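Local structure of oxidoreductase, short-chain dehydrogenase/reductase family (Aeromonas hydrophila subsp. hydrophila, 3L6E) at residues S31-R36 against D65-A70; G22-G27 against N49-I54; L176-I181 against A205-A210; S13-A18 against V133-A138. The protein probably works as a nucleotide-dependent oxidoreductase of the short-chain dehydrogenase/reductase family, perhaps reducing 3-dehydrosphinganine in sphingolipid metabolism. All blocks are in the same frame, centred on the assembly; numbering follows the deposited sequence.

Contact 1 (S31-R36 against D65-A70). With SO4 (sulfate ion), chain C.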
loop_
_atom_site.group_PDB
_atom_site.type_symbol
_atom_site.label_atom_id
_atom_site.label_comp_id
_atom_site.label_asym_id
_atom_site.label_seq_id
_atom_site.Cartn_x
_atom_site.Cartn_y
_atom_site.Cartn_z
ATOM N N SER A 31 -2.096 -18.269 15.366
ATOM C CA SER A 31 -2.387 -18.125 16.785
ATOM C C SER A 31 -3.270 -16.890 16.961
ATOM O O SER A 31 -2.804 -15.747 16.805
ATOM C CB SER A 31 -1.105 -17.974 17.593
ATOM O OG SER A 31 -0.442 -19.209 17.700
HETATM N N MSE A 32 -4.545 -17.123 17.239
HETATM C CA MSE A 32 -5.505 -16.023 17.369
HETATM C C MSE A 32 -5.489 -15.470 18.788
HETATM O O MSE A 32 -5.749 -16.198 19.736
HETATM C CB MSE A 32 -6.917 -16.503 17.019
HETATM C CG MSE A 32 -7.027 -17.203 15.677
HETATM SE SE MSE A 32 -8.836 -17.822 15.303
HETATM C CE MSE A 32 -9.126 -18.952 16.861
HETATM N N MSE A 33 -5.191 -14.190 18.941
HETATM C CA MSE A 33 -5.300 -13.564 20.263
HETATM C C MSE A 33 -6.456 -12.579 20.328
HETATM O O MSE A 33 -6.599 -11.742 19.444
HETATM C CB MSE A 33 -4.005 -12.866 20.651
HETATM C CG MSE A 33 -2.825 -13.828 20.765
HETATM SE SE MSE A 33 -1.214 -12.875 21.263
HETATM C CE MSE A 33 0.039 -14.383 21.113
ATOM N N GLY A 34 -7.268 -12.691 21.378
ATOM C CA GLY A 34 -8.425 -11.829 21.540
ATOM C C GLY A 34 -8.960 -11.770 22.954
ATOM O O GLY A 34 -8.723 -12.663 23.767
ATOM N N ARG A 35 -9.676 -10.692 23.245
ATOM C CA ARG A 35 -10.287 -10.471 24.561
ATOM C C ARG A 35 -11.580 -11.266 24.742
ATOM O O ARG A 35 -11.988 -11.543 25.867
ATOM C CB ARG A 35 -10.603 -8.982 24.717
ATOM C CG ARG A 35 -9.715 -8.222 25.669
ATOM C CD ARG A 35 -10.479 -7.851 26.934
ATOM N NE ARG A 35 -10.460 -8.907 27.948
ATOM C CZ ARG A 35 -10.871 -8.750 29.207
ATOM N NH1 ARG A 35 -11.344 -7.576 29.629
ATOM N NH2 ARG A 35 -10.810 -9.772 30.050
ATOM N N ARG A 36 -12.218 -11.622 23.631
ATOM C CA ARG A 36 -13.573 -12.176 23.634
ATOM C C ARG A 36 -13.591 -13.644 23.245
ATOM O O ARG A 36 -13.537 -13.984 22.053
ATOM C CB ARG A 36 -14.473 -11.382 22.678
ATOM C CG ARG A 36 -14.922 -10.036 23.208
ATOM C CD ARG A 36 -15.639 -9.244 22.127
ATOM N NE ARG A 36 -14.728 -8.748 21.099
ATOM C CZ ARG A 36 -15.111 -8.047 20.037
ATOM N NH1 ARG A 36 -14.215 -7.621 19.147
ATOM N NH2 ARG A 36 -16.394 -7.769 19.864
ATOM N N ASP A 65 3.027 -11.563 28.007
ATOM C CA ASP A 65 4.046 -12.595 28.191
ATOM C C ASP A 65 3.453 -14.001 28.107
ATOM O O ASP A 65 3.995 -14.868 27.416
ATOM C CB ASP A 65 4.754 -12.420 29.547
ATOM C CG ASP A 65 5.693 -11.213 29.585
ATOM O OD1 ASP A 65 6.398 -10.939 28.588
ATOM O OD2 ASP A 65 5.752 -10.541 30.640
ATOM N N VAL A 66 2.336 -14.201 28.810
ATOM C CA VAL A 66 1.662 -15.493 28.903
ATOM C C VAL A 66 1.069 -15.909 27.561
ATOM O O VAL A 66 1.254 -17.044 27.116
ATOM C CB VAL A 66 0.569 -15.477 30.018
ATOM C CG1 VAL A 66 -0.265 -16.751 30.006
ATOM C CG2 VAL A 66 1.209 -15.288 31.404
ATOM N N ALA A 67 0.377 -14.975 26.914
ATOM C CA ALA A 67 -0.293 -15.231 25.644
ATOM C C ALA A 67 0.697 -15.588 24.534
ATOM O O ALA A 67 0.407 -16.445 23.705
ATOM C CB ALA A 67 -1.148 -14.022 25.230
ATOM N N PHE A 68 1.848 -14.919 24.514
ATOM C CA PHE A 68 2.849 -15.181 23.491
ATOM C C PHE A 68 3.574 -16.505 23.722
ATOM O O PHE A 68 3.948 -17.178 22.752
ATOM C CB PHE A 68 3.823 -13.999 23.343
ATOM C CG PHE A 68 3.370 -12.958 22.337
ATOM C CD1 PHE A 68 3.805 -13.011 21.015
ATOM C CD2 PHE A 68 2.506 -11.932 22.706
ATOM C CE1 PHE A 68 3.389 -12.055 20.068
ATOM C CE2 PHE A 68 2.084 -10.970 21.780
ATOM C CZ PHE A 68 2.523 -11.028 20.453
ATOM N N ALA A 69 3.730 -16.882 24.999
ATOM C CA ALA A 69 4.337 -18.146 25.398
ATOM C C ALA A 69 3.528 -19.354 24.928
ATOM O O ALA A 69 4.102 -20.361 24.515
ATOM C CB ALA A 69 4.548 -18.206 26.926
ATOM N N ALA A 70 2.199 -19.247 24.997
ATOM C CA ALA A 70 1.315 -20.291 24.490
ATOM C C ALA A 70 1.362 -20.345 22.956
ATOM O O ALA A 70 1.395 -21.435 22.363
ATOM C CB ALA A 70 -0.119 -20.078 24.994
HETATM S S SO4 C . -11.060 -9.095 20.344
HETATM O O1 SO4 C . -12.261 -9.763 20.825
HETATM O O2 SO4 C . -10.188 -8.721 21.454
HETATM O O3 SO4 C . -10.391 -10.073 19.496
HETATM O O4 SO4 C . -11.439 -7.888 19.600
#
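Selenomethionine Met33 bridges strand 29-34 to helix 61-75 by laying its terminal methyl on the ring of Phe68. This is a CH-pi and Met-aromatic contact: Met33 CE stands 3.8 Å from the centroid of the Phe68 ring and 10° off its normal, so the methyl sits over the middle of the face. Met33 SE also lies over this face but off centre, nearest Phe68 CE2 at 3.8 Å. A chain extended beyond CG carries the methyl that far, and the two side chains cross at roughly a right angle.

Apolar contact with Ala67 comes next, Met33 SE packing 4.1 Å from Ala67 CB. The methyl also closely approaches a backbone carbonyl, with Met33 CE 3.3 Å from Ala67 O.

Polar interactions occur past the strand end, where a sulfate, probably from the crystallisation liquor, is bound. Arg35 N donates almost straight to sulfate O2 (2.7 Å, 172°), while Arg36 meets the ion edge-on in its guanidinium plane, through NE to O1 at 2.7 Å and NH1 to O4 at 2.8 Å. Gly12 N adds another bond. After the second strand, the ion may mimic the 2'-phosphate of NADP, as bound in related enzymes.

Within the sheet, strand 29-34 runs between strands 5-9 and 51-55; Met33 and Phe68 both rest on Ile7, while Met32 packs on helix 37-47.

Contact 2 (G22-G27 against N49-I54). Unlike the reference sequence in segment 49-54: Asn49 (reference Lys).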
loop_
_atom_site.group_PDB
_atom_site.type_symbol
_atom_site.label_atom_id
_atom_site.label_comp_id
_atom_site.label_asym_id
_atom_site.label_seq_id
_atom_site.Cartn_x
_atom_site.Cartn_y
_atom_site.Cartn_z
ATOM N N GLY A 22 -8.150 -15.547 5.896
ATOM C CA GLY A 22 -7.382 -15.378 4.664
ATOM C C GLY A 22 -6.022 -16.032 4.693
ATOM O O GLY A 22 -5.601 -16.630 3.702
ATOM N N LEU A 23 -5.331 -15.903 5.826
ATOM C CA LEU A 23 -4.024 -16.523 6.044
ATOM C C LEU A 23 -4.151 -18.041 6.133
ATOM O O LEU A 23 -3.254 -18.775 5.721
ATOM C CB LEU A 23 -3.385 -15.983 7.336
ATOM C CG LEU A 23 -2.929 -14.520 7.402
ATOM C CD1 LEU A 23 -2.961 -13.975 8.824
ATOM C CD2 LEU A 23 -1.550 -14.320 6.780
ATOM N N VAL A 24 -5.270 -18.519 6.674
ATOM C CA VAL A 24 -5.520 -19.964 6.711
ATOM C C VAL A 24 -5.703 -20.520 5.300
ATOM O O VAL A 24 -5.103 -21.552 4.944
ATOM C CB VAL A 24 -6.722 -20.331 7.600
ATOM C CG1 VAL A 24 -7.193 -21.797 7.333
ATOM C CG2 VAL A 24 -6.361 -20.138 9.066
ATOM N N GLU A 25 -6.542 -19.839 4.518
ATOM C CA GLU A 25 -6.784 -20.190 3.113
ATOM C C GLU A 25 -5.486 -20.157 2.291
ATOM O O GLU A 25 -5.347 -20.907 1.333
ATOM C CB GLU A 25 -7.841 -19.263 2.486
ATOM C CG GLU A 25 -9.269 -19.477 3.010
ATOM C CD GLU A 25 -10.309 -18.544 2.376
ATOM O OE1 GLU A 25 -9.918 -17.591 1.661
ATOM O OE2 GLU A 25 -11.521 -18.763 2.598
ATOM N N ARG A 26 -4.543 -19.290 2.675
ATOM C CA ARG A 26 -3.229 -19.238 2.023
ATOM C C ARG A 26 -2.214 -20.232 2.647
ATOM O O ARG A 26 -1.005 -20.154 2.391
ATOM C CB ARG A 26 -2.690 -17.793 1.988
ATOM C CG ARG A 26 -3.504 -16.817 1.104
ATOM C CD ARG A 26 -3.360 -15.358 1.586
ATOM N NE ARG A 26 -4.303 -14.415 0.950
ATOM C CZ ARG A 26 -3.961 -13.447 0.097
ATOM N NH1 ARG A 26 -4.890 -12.638 -0.410
ATOM N NH2 ARG A 26 -2.691 -13.275 -0.252
ATOM N N GLY A 27 -2.720 -21.154 3.465
ATOM C CA GLY A 27 -1.912 -22.242 4.018
ATOM C C GLY A 27 -1.144 -22.023 5.315
ATOM O O GLY A 27 -0.286 -22.841 5.648
ATOM N N ASN A 49 -7.974 -27.237 13.293
ATOM C CA ASN A 49 -6.582 -27.422 13.707
ATOM C C ASN A 49 -5.590 -26.449 13.066
ATOM O O ASN A 49 -4.401 -26.475 13.370
ATOM C CB ASN A 49 -6.131 -28.892 13.538
ATOM C CG ASN A 49 -6.248 -29.414 12.096
ATOM O OD1 ASN A 49 -5.526 -30.334 11.710
ATOM N ND2 ASN A 49 -7.163 -28.855 11.313
ATOM N N ALA A 50 -6.103 -25.583 12.199
ATOM C CA ALA A 50 -5.325 -24.536 11.570
ATOM C C ALA A 50 -5.049 -23.362 12.524
ATOM O O ALA A 50 -4.175 -22.539 12.267
ATOM C CB ALA A 50 -6.033 -24.047 10.322
ATOM N N VAL A 51 -5.785 -23.300 13.629
ATOM C CA VAL A 51 -5.705 -22.160 14.545
ATOM C C VAL A 51 -5.813 -22.595 16.000
ATOM O O VAL A 51 -6.260 -23.695 16.294
ATOM C CB VAL A 51 -6.843 -21.116 14.281
ATOM C CG1 VAL A 51 -6.730 -20.487 12.871
ATOM C CG2 VAL A 51 -8.211 -21.751 14.495
ATOM N N ILE A 52 -5.401 -21.707 16.897
ATOM C CA ILE A 52 -5.781 -21.779 18.305
ATOM C C ILE A 52 -6.245 -20.415 18.784
ATOM O O ILE A 52 -5.705 -19.382 18.370
ATOM C CB ILE A 52 -4.612 -22.157 19.227
ATOM C CG1 ILE A 52 -3.298 -21.737 18.583
ATOM C CG2 ILE A 52 -4.649 -23.613 19.570
ATOM C CD1 ILE A 52 -2.345 -21.101 19.519
ATOM N N GLY A 53 -7.214 -20.433 19.689
ATOM C CA GLY A 53 -7.640 -19.245 20.403
ATOM C C GLY A 53 -6.884 -19.126 21.710
ATOM O O GLY A 53 -6.997 -19.984 22.585
ATOM N N ILE A 54 -6.088 -18.071 21.820
ATOM C CA ILE A 54 -5.479 -17.694 23.084
ATOM C C ILE A 54 -6.251 -16.480 23.587
ATOM O O ILE A 54 -6.288 -15.442 22.931
ATOM C CB ILE A 54 -3.985 -17.322 22.899
ATOM C CG1 ILE A 54 -3.190 -18.516 22.373
ATOM C CG2 ILE A 54 -3.395 -16.793 24.195
ATOM C CD1 ILE A 54 -2.063 -18.099 21.466
#
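Val24 CA and Ala50 CA come within 6.7 Å of each other where the last turn of helix 14-25 passes the start of strand 51-55, an outermost strand of the parallel Rossmann sheet. The contact is wholly apolar and small, burying 96 Å² summed over both sides.

Val24 carries it with both methyls. With CG1 anti to the backbone N (chi1 165°), its two branches spread toward the other segment: CG1 rests 3.9 Å from Ala50 CB, and CG2 reaches further along to Val51. Ala50 CB therefore sits against the fork of the valine, 4.1 Å from Val24 CG2 as well. Val51 answers with CG1 alone, and the two valine side chains meet at about a right angle. Both also touch Val30 of strand 29-34, so the helix end bears on two adjacent strands. This places helix 14-25, which starts with the nucleotide-binding turn in this family, across one face of the sheet as far as its edge.

Just beyond Val24 the helix stops in a Schellman motif. Gly27, with positive phi (87°), takes the C-prime place, and His28 N bonds back to Leu23 O. Arg26 runs toward helix 200-210, where its NH1 forms a salt bridge with Asp209 OD1. The inner bond of the motif returns to the packing residue itself: Gly27 N donates to Val24 O at 2.8 Å.

Contact 3 (L176-I181 against A205-A210)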
loop_
_atom_site.group_PDB
_atom_site.type_symbol
_atom_site.label_atom_id
_atom_site.label_comp_id
_atom_site.label_asym_id
_atom_site.label_seq_id
_atom_site.Cartn_x
_atom_site.Cartn_y
_atom_site.Cartn_z
ATOM N N LEU A 176 -0.445 -0.637 8.360
ATOM C CA LEU A 176 -1.567 -0.776 7.432
ATOM C C LEU A 176 -2.741 0.096 7.897
ATOM O O LEU A 176 -3.101 0.051 9.062
ATOM C CB LEU A 176 -2.014 -2.246 7.353
ATOM C CG LEU A 176 -0.895 -3.294 7.170
ATOM C CD1 LEU A 176 -1.349 -4.679 7.573
ATOM C CD2 LEU A 176 -0.342 -3.313 5.764
ATOM N N TYR A 177 -3.326 0.856 6.965
ATOM C CA TYR A 177 -4.345 1.852 7.273
ATOM C C TYR A 177 -5.656 1.660 6.491
ATOM O O TYR A 177 -5.852 2.270 5.444
ATOM C CB TYR A 177 -3.780 3.250 6.991
ATOM C CG TYR A 177 -2.503 3.565 7.735
ATOM C CD1 TYR A 177 -1.251 3.045 7.305
ATOM C CD2 TYR A 177 -2.525 4.400 8.844
ATOM C CE1 TYR A 177 -0.072 3.367 7.983
ATOM C CE2 TYR A 177 -1.365 4.731 9.527
ATOM C CZ TYR A 177 -0.139 4.221 9.093
ATOM O OH TYR A 177 1.002 4.538 9.805
ATOM N N PRO A 178 -6.525 0.776 6.962
ATOM C CA PRO A 178 -7.870 0.681 6.387
ATOM C C PRO A 178 -8.725 1.801 6.950
ATOM O O PRO A 178 -9.049 1.752 8.127
ATOM C CB PRO A 178 -8.417 -0.637 6.957
ATOM C CG PRO A 178 -7.339 -1.204 7.847
ATOM C CD PRO A 178 -6.348 -0.120 8.116
ATOM N N SER A 179 -9.070 2.793 6.137
ATOM C CA SER A 179 -9.957 3.880 6.563
ATOM C C SER A 179 -11.366 3.667 6.055
ATOM O O SER A 179 -11.614 3.730 4.846
ATOM C CB SER A 179 -9.463 5.228 6.048
ATOM O OG SER A 179 -8.476 5.764 6.899
ATOM N N GLY A 180 -12.292 3.425 6.979
ATOM C CA GLY A 180 -13.711 3.352 6.631
ATOM C C GLY A 180 -14.325 1.993 6.884
ATOM O O GLY A 180 -15.220 1.561 6.151
ATOM N N ILE A 181 -13.848 1.321 7.924
ATOM C CA ILE A 181 -14.404 0.038 8.314
ATOM C C ILE A 181 -15.665 0.249 9.187
ATOM O O ILE A 181 -15.819 1.296 9.826
ATOM C CB ILE A 181 -13.325 -0.857 8.987
ATOM C CG1 ILE A 181 -13.646 -2.343 8.795
ATOM C CG2 ILE A 181 -13.110 -0.480 10.453
ATOM C CD1 ILE A 181 -13.073 -2.941 7.512
ATOM N N ALA A 205 -7.878 -8.665 2.056
ATOM C CA ALA A 205 -7.322 -9.161 0.795
ATOM C C ALA A 205 -6.227 -8.259 0.261
ATOM O O ALA A 205 -5.185 -8.756 -0.199
ATOM C CB ALA A 205 -8.440 -9.393 -0.259
ATOM N N TYR A 206 -6.448 -6.939 0.323
ATOM C CA TYR A 206 -5.385 -5.975 0.022
ATOM C C TYR A 206 -4.198 -6.122 0.956
ATOM O O TYR A 206 -3.061 -6.091 0.510
ATOM C CB TYR A 206 -5.869 -4.525 0.139
ATOM C CG TYR A 206 -6.660 -4.041 -1.046
ATOM C CD1 TYR A 206 -6.136 -4.117 -2.339
ATOM C CD2 TYR A 206 -7.935 -3.520 -0.878
ATOM C CE1 TYR A 206 -6.879 -3.677 -3.431
ATOM C CE2 TYR A 206 -8.662 -3.075 -1.947
ATOM C CZ TYR A 206 -8.133 -3.145 -3.212
ATOM O OH TYR A 206 -8.897 -2.696 -4.265
HETATM N N MSE A 207 -4.490 -6.243 2.249
HETATM C CA MSE A 207 -3.478 -6.302 3.301
HETATM C C MSE A 207 -2.609 -7.564 3.160
HETATM O O MSE A 207 -1.381 -7.484 3.213
HETATM C CB MSE A 207 -4.130 -6.236 4.691
HETATM C CG MSE A 207 -4.820 -4.909 4.998
HETATM SE SE MSE A 207 -5.870 -4.890 6.676
HETATM C CE MSE A 207 -4.456 -4.672 7.939
ATOM N N LEU A 208 -3.252 -8.707 2.955
ATOM C CA LEU A 208 -2.536 -9.971 2.812
ATOM C C LEU A 208 -1.746 -10.051 1.509
ATOM O O LEU A 208 -0.660 -10.618 1.483
ATOM C CB LEU A 208 -3.476 -11.168 2.934
ATOM C CG LEU A 208 -4.226 -11.323 4.255
ATOM C CD1 LEU A 208 -5.212 -12.482 4.163
ATOM C CD2 LEU A 208 -3.303 -11.483 5.435
ATOM N N ASP A 209 -2.278 -9.483 0.430
ATOM C CA ASP A 209 -1.471 -9.367 -0.780
ATOM C C ASP A 209 -0.260 -8.490 -0.487
ATOM O O ASP A 209 0.840 -8.799 -0.890
ATOM C CB ASP A 209 -2.253 -8.803 -1.960
ATOM C CG ASP A 209 -3.226 -9.795 -2.552
ATOM O OD1 ASP A 209 -3.352 -10.914 -2.023
ATOM O OD2 ASP A 209 -3.873 -9.450 -3.563
ATOM N N ALA A 210 -0.474 -7.393 0.214
ATOM C CA ALA A 210 0.610 -6.486 0.513
ATOM C C ALA A 210 1.661 -7.180 1.409
ATOM O O ALA A 210 2.836 -6.903 1.298
ATOM C CB ALA A 210 0.080 -5.233 1.162
#
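Met207 of helix 200-210 packs on Leu176 and Pro178 of strand 171-181, joining the first strand and the helix of the last beta-alpha-beta unit in the Rossmann fold. The backbones are closest between Leu176 CA and Met207 CA, 7.2 Å apart, and 172 Å² is buried, both sides summed; the side-chain contacts are apolar.

The selenomethionine divides its end between two partners. Its SE lies 4.1 Å from Pro178 CG, with the selenoether chain running at about a right angle to the proline, and this pair carries the contact. A bend at chi3 (79°) then turns the methyl from this line toward the Leu176 side chain. The modelled gap between Met207 CE and Leu176 CD1 is too short for two carbons, so the exact place of the methyl is doubtful. Val133 of strand 128-137 and Ile224 of strand 217-226 also touch Met207, which places it over three consecutive strands.

Tyr177 points to the other face of the sheet, where its ring stacks with Phe223. The helix also faces the second subunit: Tyr206 OH is hydrogen-bonded to Glu212 O of that subunit, and Asp209 packs against its own counterpart there. With strand 217-226 parallel to strand 171-181 and next to it, a helix laid over the pair is the layout of a classical beta-alpha-beta crossover.

Contact 4 (S13-A18 against V133-A138)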
loop_
_atom_site.group_PDB
_atom_site.type_symbol
_atom_site.label_atom_id
_atom_site.label_comp_id
_atom_site.label_asym_id
_atom_site.label_seq_id
_atom_site.Cartn_x
_atom_site.Cartn_y
_atom_site.Cartn_z
ATOM N N SER A 13 -12.262 -9.402 16.076
ATOM C CA SER A 13 -12.809 -8.281 15.277
ATOM C C SER A 13 -13.177 -8.749 13.862
ATOM O O SER A 13 -12.658 -9.764 13.384
ATOM C CB SER A 13 -11.798 -7.130 15.203
ATOM O OG SER A 13 -10.604 -7.553 14.543
ATOM N N GLY A 14 -14.079 -8.028 13.200
ATOM C CA GLY A 14 -14.495 -8.374 11.835
ATOM C C GLY A 14 -13.254 -8.464 10.967
ATOM O O GLY A 14 -13.100 -9.390 10.161
ATOM N N LEU A 15 -12.365 -7.495 11.185
ATOM C CA LEU A 15 -11.067 -7.373 10.534
ATOM C C LEU A 15 -10.132 -8.527 10.878
ATOM O O LEU A 15 -9.582 -9.173 9.981
ATOM C CB LEU A 15 -10.435 -6.056 10.976
ATOM C CG LEU A 15 -9.552 -5.205 10.067
ATOM C CD1 LEU A 15 -9.941 -3.735 10.205
ATOM C CD2 LEU A 15 -8.084 -5.393 10.419
ATOM N N GLY A 16 -9.929 -8.766 12.172
ATOM C CA GLY A 16 -9.091 -9.889 12.617
ATOM C C GLY A 16 -9.581 -11.264 12.169
ATOM O O GLY A 16 -8.762 -12.139 11.830
ATOM N N ARG A 17 -10.910 -11.446 12.170
ATOM C CA ARG A 17 -11.565 -12.643 11.621
ATOM C C ARG A 17 -11.177 -12.813 10.163
ATOM O O ARG A 17 -10.641 -13.856 9.783
ATOM C CB ARG A 17 -13.099 -12.541 11.710
ATOM C CG ARG A 17 -13.797 -13.309 12.825
ATOM C CD ARG A 17 -15.328 -13.435 12.547
ATOM N NE ARG A 17 -15.641 -13.482 11.111
ATOM C CZ ARG A 17 -16.307 -14.457 10.488
ATOM N NH1 ARG A 17 -16.514 -14.385 9.183
ATOM N NH2 ARG A 17 -16.770 -15.501 11.162
ATOM N N ALA A 18 -11.416 -11.782 9.347
ATOM C CA ALA A 18 -11.155 -11.873 7.909
ATOM C C ALA A 18 -9.678 -12.164 7.608
ATOM O O ALA A 18 -9.352 -12.956 6.721
ATOM C CB ALA A 18 -11.614 -10.588 7.180
ATOM N N VAL A 133 -2.176 -2.709 12.429
ATOM C CA VAL A 133 -3.383 -2.165 11.820
ATOM C C VAL A 133 -3.812 -0.925 12.606
ATOM O O VAL A 133 -4.130 -1.005 13.789
ATOM C CB VAL A 133 -4.547 -3.185 11.778
ATOM C CG1 VAL A 133 -5.765 -2.585 11.055
ATOM C CG2 VAL A 133 -4.121 -4.430 11.059
ATOM N N LEU A 134 -3.756 0.227 11.948
ATOM C CA LEU A 134 -4.271 1.456 12.517
ATOM C C LEU A 134 -5.634 1.764 11.848
ATOM O O LEU A 134 -5.755 2.654 11.014
ATOM C CB LEU A 134 -3.234 2.585 12.366
ATOM C CG LEU A 134 -1.870 2.435 13.084
ATOM C CD1 LEU A 134 -0.946 1.386 12.439
ATOM C CD2 LEU A 134 -1.156 3.766 13.107
ATOM N N SER A 135 -6.655 0.988 12.202
ATOM C CA SER A 135 -7.948 1.054 11.503
ATOM C C SER A 135 -8.757 2.305 11.858
ATOM O O SER A 135 -8.572 2.899 12.926
ATOM C CB SER A 135 -8.763 -0.218 11.732
ATOM O OG SER A 135 -9.005 -0.433 13.112
ATOM N N SER A 136 -9.635 2.710 10.945
ATOM C CA SER A 136 -10.344 3.975 11.076
ATOM C C SER A 136 -11.832 3.781 10.806
ATOM O O SER A 136 -12.289 3.884 9.664
ATOM C CB SER A 136 -9.742 5.013 10.126
ATOM O OG SER A 136 -9.670 6.287 10.734
ATOM N N ALA A 137 -12.572 3.501 11.879
ATOM C CA ALA A 137 -14.014 3.220 11.834
ATOM C C ALA A 137 -14.837 4.323 11.174
ATOM O O ALA A 137 -14.701 5.503 11.512
ATOM C CB ALA A 137 -14.532 2.942 13.237
ATOM N N ALA A 138 -15.687 3.922 10.230
ATOM C CA ALA A 138 -16.564 4.850 9.513
ATOM C C ALA A 138 -17.638 5.496 10.405
ATOM O O ALA A 138 -18.633 4.861 10.770
ATOM C CB ALA A 138 -17.206 4.156 8.304
#
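No ring or other flat side-chain group takes part where Leu15 meets Val133 and Ser135, so faces and edges play no role; branched aliphatic ends do the touching. Leu15 and Val133 reach toward each other tip to tip. Leu15 CD2 is 3.7 Å from Val133 CG1 and 4.1 Å from Val133 CG2, which means that one leucine methyl is set against both prongs of the valine. The other methyl, CD1, lies 4.0 Å from Ser135 CB. Leu15 holds this pose with chi1 of -146°, away from the usual staggered values.

The leucine is positioned by the start of its helix. Ser13 is the N-cap residue, its OG accepting from Gly16 N (2.7 Å, 153°), and Ser13 OG also bonds to Gly10 O. This turn fits the TGxxxGxG nucleotide-binding motif of classical short-chain dehydrogenases, so Leu15 ties that motif to the C-terminal half of strand 128-137.

Around the contact, strand 80-84 contributes Cys84 to both Leu15 and Val133. Pro178 of strand 171-181 and Met207 of helix 200-210 lie against Val133, while Leu134 turns to helix 145-165.

All four contacts join helices to one parallel sheet. Contacts 2 and 4 share helix 14-25, with centres 17 Å apart, and both contacts 1 and 2 are nested within the chain loop closed by contact 4; contact 3 follows in series. Contacts 1 and 2 interlock through neighbouring strands 29-34 and 51-55, with Met32 N 2.8 Å from Ile52 O. Contacts 3 and 4 lie nearest, about 9 Å between centres, on neighbouring strands 171-181 and 128-137. Contacts 1 and 3 fall on opposite sides of the chain's centre, 23 Å apart. Contacts 1 and 4 flank the probable nucleotide site, whereas contact 3 extends toward the subunit interface.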